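Local coordinates for sensor protein (Shewanella sp. W3-18-1, PDB 3MYF) that is the HPt domain of a hybrid sensor histidine kinase and probably relays a phosphoryl group through a histidine side chain, at residues P69-L74 with L96-E101. Sequence-based numbering, arbitrary orientation. Where two conformers were deposited one is given.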
loop_
_atom_site.group_PDB
_atom_site.type_symbol
_atom_site.label_atom_id
_atom_site.label_comp_id
_atom_site.label_asym_id
_atom_site.label_seq_id
_atom_site.Cartn_x
_atom_site.Cartn_y
_atom_site.Cartn_z
ATOM N N PRO A 69 9.030 -13.705 -5.277
ATOM C CA PRO A 69 10.437 -14.020 -5.017
ATOM C C PRO A 69 11.449 -13.234 -5.859
ATOM O O PRO A 69 12.465 -12.806 -5.326
ATOM C CB PRO A 69 10.531 -15.529 -5.314
ATOM C CG PRO A 69 9.115 -16.026 -5.091
ATOM C CD PRO A 69 8.253 -14.914 -5.623
ATOM N N THR A 70 11.177 -13.062 -7.153
ATOM C CA THR A 70 12.117 -12.374 -8.048
ATOM C C THR A 70 12.205 -10.896 -7.699
ATOM O O THR A 70 13.320 -10.345 -7.612
ATOM C CB THR A 70 11.783 -12.616 -9.543
ATOM O OG1 THR A 70 11.908 -14.014 -9.824
ATOM C CG2 THR A 70 12.735 -11.844 -10.471
ATOM N N THR A 71 11.046 -10.280 -7.452
ATOM C CA THR A 71 10.979 -8.897 -6.973
ATOM C C THR A 71 11.800 -8.730 -5.703
ATOM O O THR A 71 12.592 -7.779 -5.591
ATOM C CB THR A 71 9.522 -8.465 -6.721
ATOM O OG1 THR A 71 8.770 -8.527 -7.945
ATOM C CG2 THR A 71 9.443 -7.065 -6.184
ATOM N N GLN A 72 11.604 -9.640 -4.749
ATOM C CA GLN A 72 12.284 -9.566 -3.471
ATOM C C GLN A 72 13.800 -9.579 -3.646
ATOM O O GLN A 72 14.495 -8.755 -3.051
ATOM C CB GLN A 72 11.851 -10.698 -2.531
ATOM C CG GLN A 72 12.473 -10.595 -1.136
ATOM C CD GLN A 72 12.246 -11.833 -0.280
ATOM O OE1 GLN A 72 12.403 -12.967 -0.741
ATOM N NE2 GLN A 72 11.898 -11.618 0.981
ATOM N N ARG A 73 14.285 -10.506 -4.476
ATOM C CA ARG A 73 15.709 -10.665 -4.725
ATOM C C ARG A 73 16.282 -9.423 -5.393
ATOM O O ARG A 73 17.321 -8.889 -4.972
ATOM C CB ARG A 73 15.960 -11.880 -5.614
ATOM C CG ARG A 73 17.404 -11.983 -6.113
ATOM C CD ARG A 73 17.629 -13.265 -6.849
ATOM N NE ARG A 73 16.946 -13.307 -8.135
ATOM C CZ ARG A 73 17.385 -12.712 -9.241
ATOM N NH1 ARG A 73 16.702 -12.833 -10.368
ATOM N NH2 ARG A 73 18.495 -11.987 -9.218
ATOM N N LEU A 74 15.607 -8.978 -6.449
ATOM C CA LEU A 74 16.080 -7.813 -7.213
ATOM C C LEU A 74 16.123 -6.575 -6.326
ATOM O O LEU A 74 17.117 -5.821 -6.364
ATOM C CB LEU A 74 15.223 -7.599 -8.471
ATOM C CG LEU A 74 15.435 -8.672 -9.581
ATOM C CD1 LEU A 74 14.467 -8.456 -10.720
ATOM C CD2 LEU A 74 16.870 -8.719 -10.147
ATOM N N LEU A 96 16.489 -2.502 -14.844
ATOM C CA LEU A 96 15.704 -2.857 -16.035
ATOM C C LEU A 96 15.027 -4.214 -15.855
ATOM O O LEU A 96 13.861 -4.409 -16.257
ATOM C CB LEU A 96 16.562 -2.844 -17.320
ATOM C CG LEU A 96 16.987 -1.492 -17.924
ATOM C CD1 LEU A 96 17.947 -1.668 -19.109
ATOM C CD2 LEU A 96 15.792 -0.619 -18.347
ATOM N N GLU A 97 15.767 -5.155 -15.269
ATOM C CA GLU A 97 15.227 -6.467 -14.975
ATOM C C GLU A 97 14.088 -6.328 -13.963
ATOM O O GLU A 97 13.078 -7.031 -14.056
ATOM C CB GLU A 97 16.301 -7.365 -14.396
ATOM C CG GLU A 97 15.893 -8.825 -14.318
ATOM C CD GLU A 97 16.991 -9.693 -13.737
ATOM O OE1 GLU A 97 18.134 -9.176 -13.579
ATOM O OE2 GLU A 97 16.713 -10.884 -13.458
ATOM N N LEU A 98 14.274 -5.453 -12.981
ATOM C CA LEU A 98 13.218 -5.230 -11.989
ATOM C C LEU A 98 11.959 -4.644 -12.615
ATOM O O LEU A 98 10.831 -5.093 -12.305
ATOM C CB LEU A 98 13.680 -4.362 -10.832
ATOM C CG LEU A 98 12.574 -3.988 -9.823
ATOM C CD1 LEU A 98 12.089 -5.194 -8.992
ATOM C CD2 LEU A 98 13.113 -2.891 -8.926
ATOM N N LEU A 99 12.131 -3.653 -13.491
ATOM C CA LEU A 99 10.963 -3.044 -14.158
ATOM C C LEU A 99 10.186 -4.075 -14.953
ATOM O O LEU A 99 8.954 -4.115 -14.889
ATOM C CB LEU A 99 11.392 -1.895 -15.075
ATOM C CG LEU A 99 11.810 -0.624 -14.339
ATOM C CD1 LEU A 99 12.502 0.346 -15.311
ATOM C CD2 LEU A 99 10.606 0.025 -13.673
ATOM N N ASP A 100 10.901 -4.912 -15.702
ATOM C CA ASP A 100 10.264 -5.973 -16.483
ATOM C C ASP A 100 9.482 -6.919 -15.555
ATOM O O ASP A 100 8.355 -7.334 -15.874
ATOM C CB ASP A 100 11.318 -6.761 -17.278
ATOM C CG ASP A 100 10.711 -7.850 -18.121
ATOM O OD1 ASP A 100 10.814 -9.032 -17.737
ATOM O OD2 ASP A 100 10.114 -7.530 -19.162
ATOM N N GLU A 101 10.091 -7.256 -14.424
ATOM C CA GLU A 101 9.445 -8.094 -13.418
ATOM C C GLU A 101 8.170 -7.469 -12.835
ATOM O O GLU A 101 7.201 -8.177 -12.606
ATOM C CB GLU A 101 10.433 -8.484 -12.306
ATOM C CG GLU A 101 9.907 -9.501 -11.264
ATOM C CD GLU A 101 9.541 -10.870 -11.843
ATOM O OE1 GLU A 101 9.986 -11.234 -12.952
ATOM O OE2 GLU A 101 8.812 -11.605 -11.160
HETATM O O HOH W 1 8.421 -11.206 -8.527
HETATM O O HOH W 2 18.549 -11.799 -11.948
#
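Two antiparallel helices of the HPt bundle, 69-83 and 92-116, pack here through Leu-74, which meets Leu-98 and Glu-97; the segment axes approach to 9.9 Å at 155°. Leucine suits this place because its branched end reaches two neighbours: CD1 lies 3.7 Å from Leu-98 CA and also rests on the Glu-97 stem, while CD2 touches the Glu-97 carboxylate. Leu-98 CG stands anti to its backbone N; its CD1 lies 4.0 Å from Leu-74 CB, and the side chain also packs on Ile-40 and Ile-56 of neighbouring helices. At the solvent-exposed side, Arg-73 NH1 and Glu-97 OE2 form a long salt bridge of 3.7 Å, the guanidinium and carboxylate planes 54° apart. A water bridges the same two atoms, and the other terminal nitrogen, NH2, forms a salt bridge with Glu-77. The buried Glu-101 bends at chi2 (62°) and crosses Thr-70 at about a right angle, its OE2 3.5 Å from Thr-70 CB. That oxygen is hydrogen-bonded to Thr-5 OG1 and to a water held by Thr-71 N, so it has two partners. Thr-70 presents carbon to it, its OG1 bonding to His-4 O, while Thr-71 OG1 lies 3.6 Å from Glu-101 CG. An alanine at Glu-101 would probably leave that water and Thr-5 without their shared partner and open a gap beside both threonines. Such packing of antiparallel helices builds the all-helical HPt bundle.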